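Local coordinates for protein SMG-7 (Caenorhabditis elegans, PDB 3ZHE) that pairs with SMG-5 in a heterodimer of 14-3-3-like domains required for efficient nonsense-mediated mRNA decay, and probably binds phosphopeptides, at residues B[84-89]-B[127-132]; B[96-101]-B[157-162]; B[136-141]-B[151-156]; B[163-168]-B[195-200]; B[187-192]-B[363-368]. All blocks are in the same frame, centred on the assembly; numbering follows the deposited sequence.

How the interactions relate
Interactions 1 and 3 are buried helix-helix contacts that share helix 122-142, yet they differ in spacing: the axes of interaction 1 stand far apart and are bridged by apolar side chains, whereas those of interaction 3 close in over a glycine and add a buried polar bond. Interaction 2 lies at the surface, where a loop is held by charge to the end of helix 146-159, also used by interaction 3. Interactions 4 and 5, partly buried, adjoin with centres 9 Å apart. Interaction 4 packs a loop on the start of helix 164-176 without polar bonds between its segments; interaction 5 joins the end of helix 180-191 to a sequence-distant loop by aromatic packing and a backbone bond.

Interaction 1: B[84-89]-B[127-132]; sequences DLSLLV and VFMAYV
S86 and V132 mark the nearest passage of the two backbones, their CA atoms 7.1 Å apart. The short segments 84-89 and 127-132 are antiparallel, with 157° between their N-to-C directions. Their axes come no closer than 11.2 Å, a wide spacing that is bridged by side chains. Antiparallel packing of long helices such as 68-92 and 122-142 is consistent with the 14-3-3-like domain described for this protein.

F128 contributes the largest share of the buried surface. The F128 side chain sets out toward segment 84-89, its CG anti to the backbone N (chi1 172°), and it meets V89 tip to tip. F128 CZ lies 3.4 Å from V89 CG2, while F128 CE2 is 3.6 Å from V89 CG1, so both methyls of the valine work against the far end of the ring. L85 CG reaches the ring's edge near its plane, and V132 CG2, one turn on along the same helix, covers one face toward the rim. F37 adds an edge-to-face partner for F128, and F33 packs on both L85 and V89, extending the core into the N-terminal helices. D84, on helix 68-92, hydrogen-bonds Q125 of the partner chain through OD2.

The hydroxyl of buried S86 is satisfied by L106 O. Its CB rests 4.0 Å from V132 CG1, and the bent chain of M129 brings CE within 3.5 Å of S86 OG.

Interaction 2: B[96-101]-B[157-162]; sequences PNYGND and CRINPA
Y98 and I159 cross at about a right angle, the isoleucine lying over one face of the tyrosine ring. I159 CG2 makes a CH-pi contact there, 4.2 Å from the centroid of the Y98 ring and 27° off its normal. The second branch of I159 works closer to the backbone, CD1 touching Y98 CB at 3.5 Å. The ring's far end is fixed by a hydrogen bond between Y98 OH and S125 OG of helix 122-142. An alanine in place of Y98 would probably leave I159 CG2 without its aromatic cover and S125 without this partner.

The contact fastens the loop between helices 68-92 and 104-107 to the C-terminal end of helix 146-159, inside a predicted TPR repeat; past that end, N160 OD1 accepts from A162 N in an Asx turn.

R158 and D101 reach toward each other tip to tip, with carboxylate and guanidinium planes 40° apart. NH1 of R158 donates to D101 OD2 at 3.0 Å, meeting it on the syn side, and NH2 adds weak bonds to both carboxylate oxygens. The same NH2 gives a straighter bond, 165° at the hydrogen, to Y98 O, which sits in the guanidinium plane 3.0 Å from the nitrogen.

Interaction 3: B[136-141]-B[151-156]; sequences MGDLMR and EYYEQS
Y153 reaches across G137 to D138, and its OH donates to D138 OD1 over 2.6 Å. The oxygen lies at the ring's edge, in plane, and is met on the anti side of a carboxylate turned 74° from the ring. The ring passes close to the backbone of G137, Y153 CZ coming 3.5 Å from G137 C. The neighbouring Y152 packs on the same glycine, its CB 3.6 Å from G137 CA. M136 CB covers one face of the Y152 ring in a CH-pi contact, 4.0 Å from the centroid, and M140 CG approaches Y152 CE2 at 3.6 Å.

A second shell holds D138 in place. R141 NH1 forms a salt bridge with D138 OD1, its hydrogen bond weak, and R135 pairs with OD2. Q169 of helix 164-176 hydrogen-bonds Y153 OH. A phenylalanine in place of Y153 would probably leave D138 OD1 and Q169 without their shared hydroxyl.

With no side chain at G137, the axes of segments 136-141 and 151-156 approach to 8.5 Å, with 161° between their N-to-C directions. A small residue packed against an aromatic across the pair is in keeping with the antiparallel hairpin of a TPR, predicted for 130-163.

Interaction 4: B[163-168]-B[195-200]; sequences DGAVWN and MEFPTA
F197 and G164 bring their backbones to 5.0 Å between CA atoms, which lets the phenylalanine lie against the first turn of helix 164-176. The contact is mainly van der Waals packing. F197 CB touches G164 C at 3.8 Å. F197 CG, anti to the backbone N (chi1 -168°), comes to 4.1 Å from A165 CA, and F197 CD1 lies 3.9 Å from the same A165 CA. Farther out, F197 CE2 meets N168 CG at 3.5 Å, the two side chains crossing at about a right angle with amide and ring planes 44° apart. M195 packs from the other end of the loop, its CB 3.8 Å from G164 N, before its bent chain leads away. A200, on helix 200-209, sets CB 3.4 Å from N168 OD1.

Polar bonds serve the segments individually. D163 is the N-cap of helix 164-176, and its OD1 accepts weakly from A165 N at 3.3 Å. N168 OD1 takes a weak bond from H187. F197 is tied through its backbone to A190, so the loop is bonded to helix 180-191 while it packs on 164-176. W167, on the same first turns, bonds through NE1 to P161 O and forms a cation-pi pair with R189.

The geometry is that of a helical hairpin, 164-176 and 180-191, whose exit loop folds back over the capped start of its first helix, directly after the predicted TPR repeat.

Interaction 5: B[187-192]-B[363-368]; sequences HTRALH and GYFHCL
H192, the first residue beyond helix 180-191, packs on F365 and C367 of the loop before helix 377-389. It links the helical stack that follows the predicted TPR repeat to a loop 171 residues further along an all-helical fold.

From CB outward, H192 first meets two partners: CB lies 3.5 Å from F365 CE1 and 3.6 Å from C367 CB. H192 CG is 3.3 Å from C367 CB, which covers one ring face in a CH-pi contact. Toward the tip the sulfur takes over, C367 SG standing 3.9 Å from the H192 centroid, only 6° off the ring normal; SG is anti to the backbone N of C367 (chi1 170°), which carries the sulfur over the imidazole face. L191 CG covers the opposite face toward the rim. At the end, NE2 hydrogen-bonds S265 OG of helix 257-270. The backbone helps as well: H366 N donates to H192 O at 2.9 Å in a nearly straight bond of 168°.

R189 completes the contact, its NH1 bonded to D360 O. Where the chain, bent at chi2 and chi3, passes the F365 ring, R189 NE approaches F365 CD1 at 3.4 Å.

Interaction 1: B[84-89]-B[127-132]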
# COMPACT_ATOMS: atom_id res chain seq x y z
N ASP B 84 -6.36 -8.44 7.26
CA ASP B 84 -7.11 -7.68 8.25
C ASP B 84 -6.24 -7.26 9.42
O ASP B 84 -6.47 -6.21 10.02
CB ASP B 84 -8.34 -8.46 8.73
CG ASP B 84 -9.46 -8.44 7.71
OD1 ASP B 84 -9.40 -7.62 6.78
OD2 ASP B 84 -10.41 -9.24 7.86
N LEU B 85 -5.23 -8.07 9.75
CA LEU B 85 -4.27 -7.69 10.78
C LEU B 85 -3.50 -6.45 10.36
O LEU B 85 -3.43 -5.46 11.11
CB LEU B 85 -3.29 -8.84 11.06
CG LEU B 85 -2.13 -8.51 11.99
CD1 LEU B 85 -2.62 -8.15 13.39
CD2 LEU B 85 -1.14 -9.66 12.06
N SER B 86 -2.93 -6.49 9.16
CA SER B 86 -2.16 -5.37 8.64
C SER B 86 -3.00 -4.09 8.60
O SER B 86 -2.57 -3.03 9.07
CB SER B 86 -1.64 -5.68 7.23
OG SER B 86 -0.92 -4.58 6.70
N LEU B 87 -4.21 -4.21 8.06
CA LEU B 87 -5.10 -3.06 7.94
C LEU B 87 -5.54 -2.51 9.29
O LEU B 87 -5.65 -1.30 9.47
CB LEU B 87 -6.32 -3.42 7.09
CG LEU B 87 -6.00 -3.68 5.62
CD1 LEU B 87 -7.27 -3.97 4.84
CD2 LEU B 87 -5.27 -2.49 5.03
N LEU B 88 -5.80 -3.41 10.24
CA LEU B 88 -6.18 -3.00 11.59
C LEU B 88 -5.03 -2.27 12.27
O LEU B 88 -5.26 -1.34 13.05
CB LEU B 88 -6.61 -4.21 12.43
CG LEU B 88 -8.10 -4.57 12.38
CD1 LEU B 88 -8.38 -5.81 13.21
CD2 LEU B 88 -8.94 -3.40 12.85
N VAL B 89 -3.80 -2.69 11.99
CA VAL B 89 -2.64 -1.98 12.51
C VAL B 89 -2.53 -0.58 11.88
O VAL B 89 -2.33 0.40 12.60
CB VAL B 89 -1.33 -2.77 12.30
CG1 VAL B 89 -0.13 -1.84 12.38
CG2 VAL B 89 -1.23 -3.89 13.32
N VAL B 127 10.21 -4.00 11.54
CA VAL B 127 10.17 -5.44 11.75
C VAL B 127 8.77 -6.00 11.50
O VAL B 127 8.62 -7.05 10.86
CB VAL B 127 10.62 -5.82 13.18
CG1 VAL B 127 10.52 -7.32 13.40
CG2 VAL B 127 12.04 -5.34 13.43
N PHE B 128 7.76 -5.30 11.99
CA PHE B 128 6.37 -5.74 11.83
C PHE B 128 5.95 -5.80 10.36
O PHE B 128 5.46 -6.82 9.89
CB PHE B 128 5.42 -4.83 12.60
CG PHE B 128 3.97 -5.10 12.33
CD1 PHE B 128 3.34 -6.19 12.91
CD2 PHE B 128 3.23 -4.28 11.49
CE1 PHE B 128 2.01 -6.45 12.66
CE2 PHE B 128 1.90 -4.54 11.24
CZ PHE B 128 1.29 -5.63 11.82
N MET B 129 6.14 -4.69 9.65
CA MET B 129 5.78 -4.62 8.24
C MET B 129 6.51 -5.69 7.43
O MET B 129 5.90 -6.40 6.62
CB MET B 129 6.06 -3.23 7.67
CG MET B 129 4.81 -2.48 7.26
SD MET B 129 3.96 -3.30 5.90
CE MET B 129 2.25 -3.13 6.41
N ALA B 130 7.81 -5.82 7.67
CA ALA B 130 8.61 -6.84 7.00
C ALA B 130 8.09 -8.25 7.27
O ALA B 130 8.04 -9.08 6.37
CB ALA B 130 10.06 -6.73 7.41
N TYR B 131 7.69 -8.50 8.51
CA TYR B 131 7.20 -9.82 8.89
C TYR B 131 5.86 -10.14 8.22
O TYR B 131 5.68 -11.22 7.66
CB TYR B 131 7.07 -9.93 10.41
CG TYR B 131 6.82 -11.35 10.90
CD1 TYR B 131 7.88 -12.21 11.13
CD2 TYR B 131 5.53 -11.81 11.13
CE1 TYR B 131 7.66 -13.50 11.58
CE2 TYR B 131 5.30 -13.10 11.57
CZ TYR B 131 6.37 -13.94 11.80
OH TYR B 131 6.15 -15.22 12.24
N VAL B 132 4.94 -9.18 8.28
CA VAL B 132 3.64 -9.31 7.62
C VAL B 132 3.80 -9.60 6.13
O VAL B 132 3.17 -10.50 5.59
CB VAL B 132 2.78 -8.04 7.83
CG1 VAL B 132 1.60 -8.03 6.88
CG2 VAL B 132 2.33 -7.94 9.28

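Interaction 2: B[96-101]-B[157-162]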
# COMPACT_ATOMS: atom_id res chain seq x y z
N PRO B 96 4.75 4.21 8.84
CA PRO B 96 5.50 4.87 7.76
C PRO B 96 5.36 4.14 6.42
O PRO B 96 5.17 2.93 6.40
CB PRO B 96 6.95 4.77 8.24
CG PRO B 96 6.85 4.71 9.73
CD PRO B 96 5.61 3.90 9.99
N ASN B 97 5.44 4.89 5.33
CA ASN B 97 5.45 4.31 4.00
C ASN B 97 6.78 3.61 3.74
O ASN B 97 7.84 4.16 4.04
CB ASN B 97 5.23 5.39 2.94
CG ASN B 97 5.40 4.86 1.53
OD1 ASN B 97 4.45 4.36 0.92
ND2 ASN B 97 6.61 4.97 0.99
N TYR B 98 6.72 2.41 3.18
CA TYR B 98 7.93 1.66 2.88
C TYR B 98 8.08 1.36 1.39
O TYR B 98 8.90 0.53 0.99
CB TYR B 98 7.98 0.37 3.70
CG TYR B 98 8.25 0.57 5.17
CD1 TYR B 98 9.54 0.72 5.65
CD2 TYR B 98 7.20 0.62 6.09
CE1 TYR B 98 9.79 0.90 7.00
CE2 TYR B 98 7.44 0.81 7.44
CZ TYR B 98 8.74 0.95 7.89
OH TYR B 98 8.98 1.14 9.23
N GLY B 99 7.28 2.04 0.57
CA GLY B 99 7.33 1.87 -0.87
C GLY B 99 5.96 1.74 -1.50
O GLY B 99 5.13 0.96 -1.03
N ASN B 100 5.72 2.49 -2.57
CA ASN B 100 4.45 2.44 -3.29
C ASN B 100 4.31 1.19 -4.15
O ASN B 100 3.28 0.97 -4.78
CB ASN B 100 4.24 3.69 -4.14
CG ASN B 100 3.68 4.85 -3.35
OD1 ASN B 100 3.06 4.66 -2.30
ND2 ASN B 100 3.87 6.06 -3.86
N ASP B 101 5.37 0.38 -4.18
CA ASP B 101 5.31 -0.91 -4.86
C ASP B 101 4.61 -1.93 -3.97
O ASP B 101 4.14 -2.96 -4.44
CB ASP B 101 6.72 -1.39 -5.22
CG ASP B 101 7.62 -1.54 -4.01
OD1 ASP B 101 7.52 -0.70 -3.08
OD2 ASP B 101 8.41 -2.50 -3.98
N CYS B 157 12.26 -8.48 2.29
CA CYS B 157 13.71 -8.49 2.36
C CYS B 157 14.28 -7.08 2.36
O CYS B 157 15.23 -6.78 3.08
CB CYS B 157 14.30 -9.30 1.20
SG CYS B 157 16.10 -9.40 1.19
N ARG B 158 13.69 -6.21 1.54
CA ARG B 158 14.13 -4.82 1.47
C ARG B 158 13.88 -4.08 2.78
O ARG B 158 14.75 -3.35 3.26
CB ARG B 158 13.46 -4.07 0.31
CG ARG B 158 13.96 -2.64 0.14
CD ARG B 158 13.28 -1.92 -1.01
NE ARG B 158 11.91 -1.52 -0.70
CZ ARG B 158 10.84 -1.95 -1.37
NH1 ARG B 158 10.99 -2.79 -2.39
NH2 ARG B 158 9.63 -1.55 -1.02
N ILE B 159 12.70 -4.28 3.35
CA ILE B 159 12.33 -3.58 4.58
C ILE B 159 13.22 -4.01 5.75
O ILE B 159 13.74 -3.18 6.48
CB ILE B 159 10.84 -3.80 4.96
CG1 ILE B 159 9.94 -3.53 3.75
CG2 ILE B 159 10.46 -2.92 6.13
CD1 ILE B 159 10.24 -2.23 3.04
N ASN B 160 13.39 -5.32 5.91
CA ASN B 160 14.26 -5.86 6.94
C ASN B 160 15.06 -7.06 6.45
O ASN B 160 14.56 -8.19 6.47
CB ASN B 160 13.46 -6.23 8.19
CG ASN B 160 14.33 -6.80 9.30
OD1 ASN B 160 15.51 -6.49 9.39
ND2 ASN B 160 13.73 -7.64 10.14
N PRO B 161 16.30 -6.82 6.01
CA PRO B 161 17.20 -7.88 5.53
C PRO B 161 17.78 -8.69 6.68
O PRO B 161 18.37 -9.74 6.45
CB PRO B 161 18.33 -7.10 4.83
CG PRO B 161 17.82 -5.69 4.68
CD PRO B 161 16.89 -5.48 5.83
N ALA B 162 17.62 -8.19 7.90
CA ALA B 162 18.23 -8.82 9.07
C ALA B 162 17.53 -10.11 9.51
O ALA B 162 17.97 -10.77 10.44
CB ALA B 162 18.32 -7.83 10.22

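Interaction 3: B[136-141]-B[151-156]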
# COMPACT_ATOMS: atom_id res chain seq x y z
N MET B 136 2.66 -13.01 4.17
CA MET B 136 1.80 -12.90 3.00
C MET B 136 2.48 -13.57 1.82
O MET B 136 1.82 -14.18 0.98
CB MET B 136 1.49 -11.43 2.67
CG MET B 136 0.38 -10.83 3.51
SD MET B 136 -1.19 -11.70 3.32
CE MET B 136 -1.48 -11.50 1.56
N GLY B 137 3.80 -13.46 1.77
CA GLY B 137 4.59 -14.16 0.78
C GLY B 137 4.43 -15.66 0.90
O GLY B 137 4.21 -16.36 -0.10
N ASP B 138 4.53 -16.16 2.13
CA ASP B 138 4.31 -17.58 2.39
C ASP B 138 2.93 -18.03 1.92
O ASP B 138 2.79 -19.07 1.27
CB ASP B 138 4.45 -17.89 3.89
CG ASP B 138 5.90 -17.99 4.33
OD1 ASP B 138 6.76 -18.30 3.48
OD2 ASP B 138 6.18 -17.75 5.53
N LEU B 139 1.92 -17.22 2.23
CA LEU B 139 0.55 -17.53 1.85
C LEU B 139 0.38 -17.59 0.34
O LEU B 139 -0.30 -18.47 -0.18
CB LEU B 139 -0.42 -16.51 2.45
CG LEU B 139 -0.56 -16.54 3.98
CD1 LEU B 139 -1.58 -15.52 4.44
CD2 LEU B 139 -0.94 -17.94 4.44
N MET B 140 1.01 -16.65 -0.36
CA MET B 140 0.96 -16.65 -1.82
C MET B 140 1.69 -17.87 -2.38
O MET B 140 1.30 -18.39 -3.43
CB MET B 140 1.56 -15.36 -2.39
CG MET B 140 0.77 -14.11 -2.05
SD MET B 140 -1.00 -14.27 -2.36
CE MET B 140 -1.03 -14.46 -4.14
N ARG B 141 2.73 -18.32 -1.69
CA ARG B 141 3.47 -19.49 -2.14
C ARG B 141 2.64 -20.76 -1.98
O ARG B 141 2.66 -21.64 -2.84
CB ARG B 141 4.80 -19.64 -1.39
CG ARG B 141 5.81 -20.50 -2.13
CD ARG B 141 7.07 -20.74 -1.31
NE ARG B 141 6.91 -21.85 -0.38
CZ ARG B 141 6.77 -21.71 0.94
NH1 ARG B 141 6.77 -20.50 1.48
NH2 ARG B 141 6.63 -22.77 1.71
N GLU B 151 7.24 -11.08 -5.09
CA GLU B 151 7.11 -9.65 -4.84
C GLU B 151 7.07 -9.37 -3.33
O GLU B 151 7.86 -8.56 -2.82
CB GLU B 151 5.86 -9.08 -5.53
CG GLU B 151 5.90 -9.16 -7.06
CD GLU B 151 4.73 -8.44 -7.71
OE1 GLU B 151 3.88 -7.90 -6.98
OE2 GLU B 151 4.66 -8.42 -8.96
N TYR B 152 6.16 -10.05 -2.63
CA TYR B 152 6.05 -9.92 -1.18
C TYR B 152 7.39 -10.21 -0.49
O TYR B 152 7.81 -9.48 0.41
CB TYR B 152 4.98 -10.86 -0.63
CG TYR B 152 3.55 -10.40 -0.85
CD1 TYR B 152 2.98 -9.44 -0.03
CD2 TYR B 152 2.77 -10.96 -1.85
CE1 TYR B 152 1.68 -9.02 -0.22
CE2 TYR B 152 1.46 -10.54 -2.05
CZ TYR B 152 0.92 -9.58 -1.23
OH TYR B 152 -0.38 -9.16 -1.42
N TYR B 153 8.05 -11.28 -0.94
CA TYR B 153 9.34 -11.68 -0.38
C TYR B 153 10.43 -10.63 -0.57
O TYR B 153 11.17 -10.32 0.36
CB TYR B 153 9.80 -13.00 -1.01
CG TYR B 153 9.11 -14.23 -0.45
CD1 TYR B 153 8.59 -14.23 0.83
CD2 TYR B 153 8.98 -15.38 -1.22
CE1 TYR B 153 7.96 -15.35 1.35
CE2 TYR B 153 8.36 -16.50 -0.71
CZ TYR B 153 7.85 -16.48 0.57
OH TYR B 153 7.22 -17.60 1.06
N GLU B 154 10.53 -10.08 -1.78
CA GLU B 154 11.54 -9.07 -2.09
C GLU B 154 11.28 -7.79 -1.30
O GLU B 154 12.22 -7.17 -0.79
CB GLU B 154 11.57 -8.78 -3.59
CG GLU B 154 12.13 -9.91 -4.44
CD GLU B 154 12.00 -9.64 -5.93
OE1 GLU B 154 11.44 -8.58 -6.29
OE2 GLU B 154 12.46 -10.48 -6.73
N GLN B 155 10.01 -7.40 -1.20
CA GLN B 155 9.65 -6.24 -0.40
C GLN B 155 10.05 -6.45 1.06
O GLN B 155 10.73 -5.61 1.65
CB GLN B 155 8.14 -5.96 -0.51
CG GLN B 155 7.71 -5.47 -1.89
CD GLN B 155 6.20 -5.33 -2.01
OE1 GLN B 155 5.47 -5.49 -1.04
NE2 GLN B 155 5.74 -5.03 -3.22
N SER B 156 9.65 -7.59 1.62
CA SER B 156 9.99 -7.96 2.99
C SER B 156 11.50 -7.92 3.23
O SER B 156 11.97 -7.38 4.23
CB SER B 156 9.45 -9.36 3.31
OG SER B 156 10.01 -9.88 4.50

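Interaction 4: B[163-168]-B[195-200]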
# COMPACT_ATOMS: atom_id res chain seq x y z
N ASP B 163 16.44 -10.45 8.84
CA ASP B 163 15.71 -11.68 9.14
C ASP B 163 16.02 -12.75 8.09
O ASP B 163 15.57 -12.66 6.95
CB ASP B 163 14.20 -11.42 9.20
CG ASP B 163 13.45 -12.50 9.96
OD1 ASP B 163 13.97 -13.63 10.07
OD2 ASP B 163 12.34 -12.21 10.46
N GLY B 164 16.80 -13.76 8.49
CA GLY B 164 17.24 -14.80 7.58
C GLY B 164 16.12 -15.61 6.95
O GLY B 164 16.29 -16.20 5.87
N ALA B 165 14.98 -15.65 7.63
CA ALA B 165 13.80 -16.36 7.13
C ALA B 165 13.44 -15.91 5.72
O ALA B 165 13.18 -16.74 4.85
CB ALA B 165 12.62 -16.16 8.07
N VAL B 166 13.45 -14.60 5.51
CA VAL B 166 13.09 -14.02 4.22
C VAL B 166 14.03 -14.52 3.12
O VAL B 166 13.58 -14.94 2.05
CB VAL B 166 13.14 -12.49 4.26
CG1 VAL B 166 12.47 -11.91 3.03
CG2 VAL B 166 12.47 -11.97 5.52
N TRP B 167 15.33 -14.48 3.40
CA TRP B 167 16.33 -15.00 2.48
C TRP B 167 16.09 -16.47 2.16
O TRP B 167 16.19 -16.89 1.00
CB TRP B 167 17.74 -14.83 3.07
CG TRP B 167 18.13 -13.40 3.33
CD1 TRP B 167 18.14 -12.75 4.54
CD2 TRP B 167 18.59 -12.45 2.36
NE1 TRP B 167 18.57 -11.46 4.38
CE2 TRP B 167 18.85 -11.25 3.05
CE3 TRP B 167 18.80 -12.50 0.98
CZ2 TRP B 167 19.32 -10.10 2.40
CZ3 TRP B 167 19.26 -11.36 0.34
CH2 TRP B 167 19.51 -10.18 1.05
N ASN B 168 15.75 -17.25 3.18
CA ASN B 168 15.45 -18.67 2.99
C ASN B 168 14.25 -18.89 2.07
O ASN B 168 14.29 -19.73 1.17
CB ASN B 168 15.22 -19.36 4.34
CG ASN B 168 15.03 -20.86 4.21
OD1 ASN B 168 15.99 -21.62 4.21
ND2 ASN B 168 13.77 -21.28 4.09
N MET B 195 19.76 -12.61 11.84
CA MET B 195 18.91 -13.45 12.67
C MET B 195 19.36 -14.91 12.64
O MET B 195 19.08 -15.67 13.57
CB MET B 195 17.45 -13.35 12.25
CG MET B 195 16.66 -12.26 12.96
SD MET B 195 16.66 -12.49 14.75
CE MET B 195 15.54 -11.20 15.28
N GLU B 196 20.05 -15.28 11.56
CA GLU B 196 20.54 -16.64 11.35
C GLU B 196 19.43 -17.70 11.34
O GLU B 196 18.96 -18.14 12.39
CB GLU B 196 21.62 -17.01 12.36
CG GLU B 196 22.75 -16.00 12.42
CD GLU B 196 23.90 -16.44 13.30
OE1 GLU B 196 23.76 -17.45 14.03
OE2 GLU B 196 24.96 -15.78 13.26
N PHE B 197 19.04 -18.10 10.13
CA PHE B 197 18.03 -19.14 9.94
C PHE B 197 18.73 -20.46 9.63
O PHE B 197 19.04 -20.75 8.48
CB PHE B 197 17.11 -18.75 8.77
CG PHE B 197 15.88 -19.59 8.66
CD1 PHE B 197 14.77 -19.34 9.45
CD2 PHE B 197 15.82 -20.63 7.74
CE1 PHE B 197 13.63 -20.11 9.34
CE2 PHE B 197 14.68 -21.40 7.63
CZ PHE B 197 13.59 -21.15 8.43
N PRO B 198 18.96 -21.27 10.68
CA PRO B 198 19.83 -22.46 10.61
C PRO B 198 19.32 -23.53 9.65
O PRO B 198 20.13 -24.22 9.04
CB PRO B 198 19.81 -22.99 12.05
CG PRO B 198 19.31 -21.85 12.89
CD PRO B 198 18.35 -21.13 12.01
N THR B 199 18.00 -23.66 9.53
CA THR B 199 17.39 -24.70 8.69
C THR B 199 17.90 -24.63 7.25
O THR B 199 18.04 -25.66 6.57
CB THR B 199 15.86 -24.59 8.69
OG1 THR B 199 15.40 -24.34 10.03
CG2 THR B 199 15.22 -25.87 8.18
N ALA B 200 18.21 -23.41 6.80
CA ALA B 200 18.77 -23.17 5.47
C ALA B 200 19.94 -24.09 5.17
O ALA B 200 20.12 -24.52 4.02
CB ALA B 200 19.20 -21.71 5.34

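Interaction 5: B[187-192]-B[363-368]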
# COMPACT_ATOMS: atom_id res chain seq x y z
N HIS B 187 19.92 -19.19 0.17
CA HIS B 187 20.00 -20.07 1.33
C HIS B 187 21.23 -19.74 2.18
O HIS B 187 21.18 -19.80 3.41
CB HIS B 187 20.03 -21.55 0.91
CG HIS B 187 18.69 -22.11 0.54
ND1 HIS B 187 17.72 -22.37 1.48
CD2 HIS B 187 18.17 -22.48 -0.65
CE1 HIS B 187 16.65 -22.87 0.88
NE2 HIS B 187 16.90 -22.94 -0.42
N THR B 188 22.32 -19.37 1.51
CA THR B 188 23.54 -18.97 2.21
C THR B 188 23.31 -17.68 3.01
O THR B 188 23.68 -17.60 4.19
CB THR B 188 24.71 -18.77 1.22
OG1 THR B 188 24.95 -19.99 0.51
CG2 THR B 188 25.97 -18.35 1.95
N ARG B 189 22.70 -16.69 2.36
CA ARG B 189 22.35 -15.44 3.03
C ARG B 189 21.46 -15.69 4.24
O ARG B 189 21.63 -15.06 5.29
CB ARG B 189 21.63 -14.49 2.06
CG ARG B 189 22.53 -13.88 1.00
CD ARG B 189 23.65 -13.06 1.62
NE ARG B 189 23.16 -12.00 2.49
CZ ARG B 189 22.98 -10.74 2.10
NH1 ARG B 189 23.25 -10.38 0.85
NH2 ARG B 189 22.53 -9.83 2.96
N ALA B 190 20.53 -16.62 4.10
CA ALA B 190 19.67 -17.04 5.20
C ALA B 190 20.49 -17.65 6.32
O ALA B 190 20.20 -17.44 7.50
CB ALA B 190 18.63 -18.03 4.70
N LEU B 191 21.50 -18.42 5.95
CA LEU B 191 22.34 -19.10 6.93
C LEU B 191 23.16 -18.11 7.75
O LEU B 191 23.33 -18.28 8.95
CB LEU B 191 23.26 -20.11 6.25
CG LEU B 191 24.24 -20.87 7.15
CD1 LEU B 191 23.49 -21.63 8.24
CD2 LEU B 191 25.11 -21.82 6.33
N HIS B 192 23.65 -17.06 7.09
CA HIS B 192 24.54 -16.12 7.76
C HIS B 192 23.95 -14.72 7.97
O HIS B 192 24.69 -13.75 8.12
CB HIS B 192 25.85 -16.01 6.99
CG HIS B 192 26.67 -17.26 7.02
ND1 HIS B 192 27.41 -17.63 8.12
CD2 HIS B 192 26.87 -18.22 6.09
CE1 HIS B 192 28.04 -18.77 7.86
NE2 HIS B 192 27.72 -19.15 6.64
N GLY B 363 26.34 -6.47 5.60
CA GLY B 363 26.26 -5.76 6.86
C GLY B 363 25.14 -6.38 7.67
O GLY B 363 25.13 -6.35 8.89
N TYR B 364 24.16 -6.93 6.95
CA TYR B 364 23.17 -7.82 7.53
C TYR B 364 23.61 -9.23 7.18
O TYR B 364 22.84 -10.19 7.28
CB TYR B 364 21.78 -7.51 6.96
CG TYR B 364 21.30 -6.11 7.26
CD1 TYR B 364 20.87 -5.77 8.54
CD2 TYR B 364 21.28 -5.13 6.28
CE1 TYR B 364 20.43 -4.49 8.83
CE2 TYR B 364 20.84 -3.84 6.56
CZ TYR B 364 20.42 -3.53 7.84
OH TYR B 364 19.98 -2.26 8.12
N PHE B 365 24.86 -9.33 6.75
CA PHE B 365 25.52 -10.59 6.44
C PHE B 365 26.71 -10.70 7.38
O PHE B 365 27.57 -9.82 7.41
CB PHE B 365 25.98 -10.57 4.98
CG PHE B 365 26.54 -11.88 4.50
CD1 PHE B 365 25.74 -13.01 4.45
CD2 PHE B 365 27.86 -11.98 4.08
CE1 PHE B 365 26.24 -14.21 4.00
CE2 PHE B 365 28.36 -13.18 3.63
CZ PHE B 365 27.56 -14.30 3.59
N HIS B 366 26.75 -11.77 8.18
CA HIS B 366 27.74 -11.87 9.24
C HIS B 366 28.70 -13.04 9.09
O HIS B 366 29.39 -13.41 10.04
CB HIS B 366 27.05 -11.90 10.61
CG HIS B 366 26.46 -10.58 11.01
ND1 HIS B 366 27.04 -9.76 11.96
CD2 HIS B 366 25.34 -9.94 10.59
CE1 HIS B 366 26.30 -8.68 12.10
NE2 HIS B 366 25.27 -8.76 11.28
N CYS B 367 28.75 -13.63 7.90
CA CYS B 367 29.73 -14.66 7.61
C CYS B 367 31.09 -14.03 7.36
O CYS B 367 31.28 -13.39 6.32
CB CYS B 367 29.33 -15.47 6.38
SG CYS B 367 30.63 -16.57 5.77
N LEU B 368 32.01 -14.20 8.30
CA LEU B 368 33.41 -13.82 8.10
C LEU B 368 33.55 -12.36 7.66
O LEU B 368 34.20 -12.06 6.66
CB LEU B 368 34.04 -14.75 7.06
CG LEU B 368 35.56 -14.91 6.96
CD1 LEU B 368 36.11 -15.62 8.19
CD2 LEU B 368 35.91 -15.67 5.70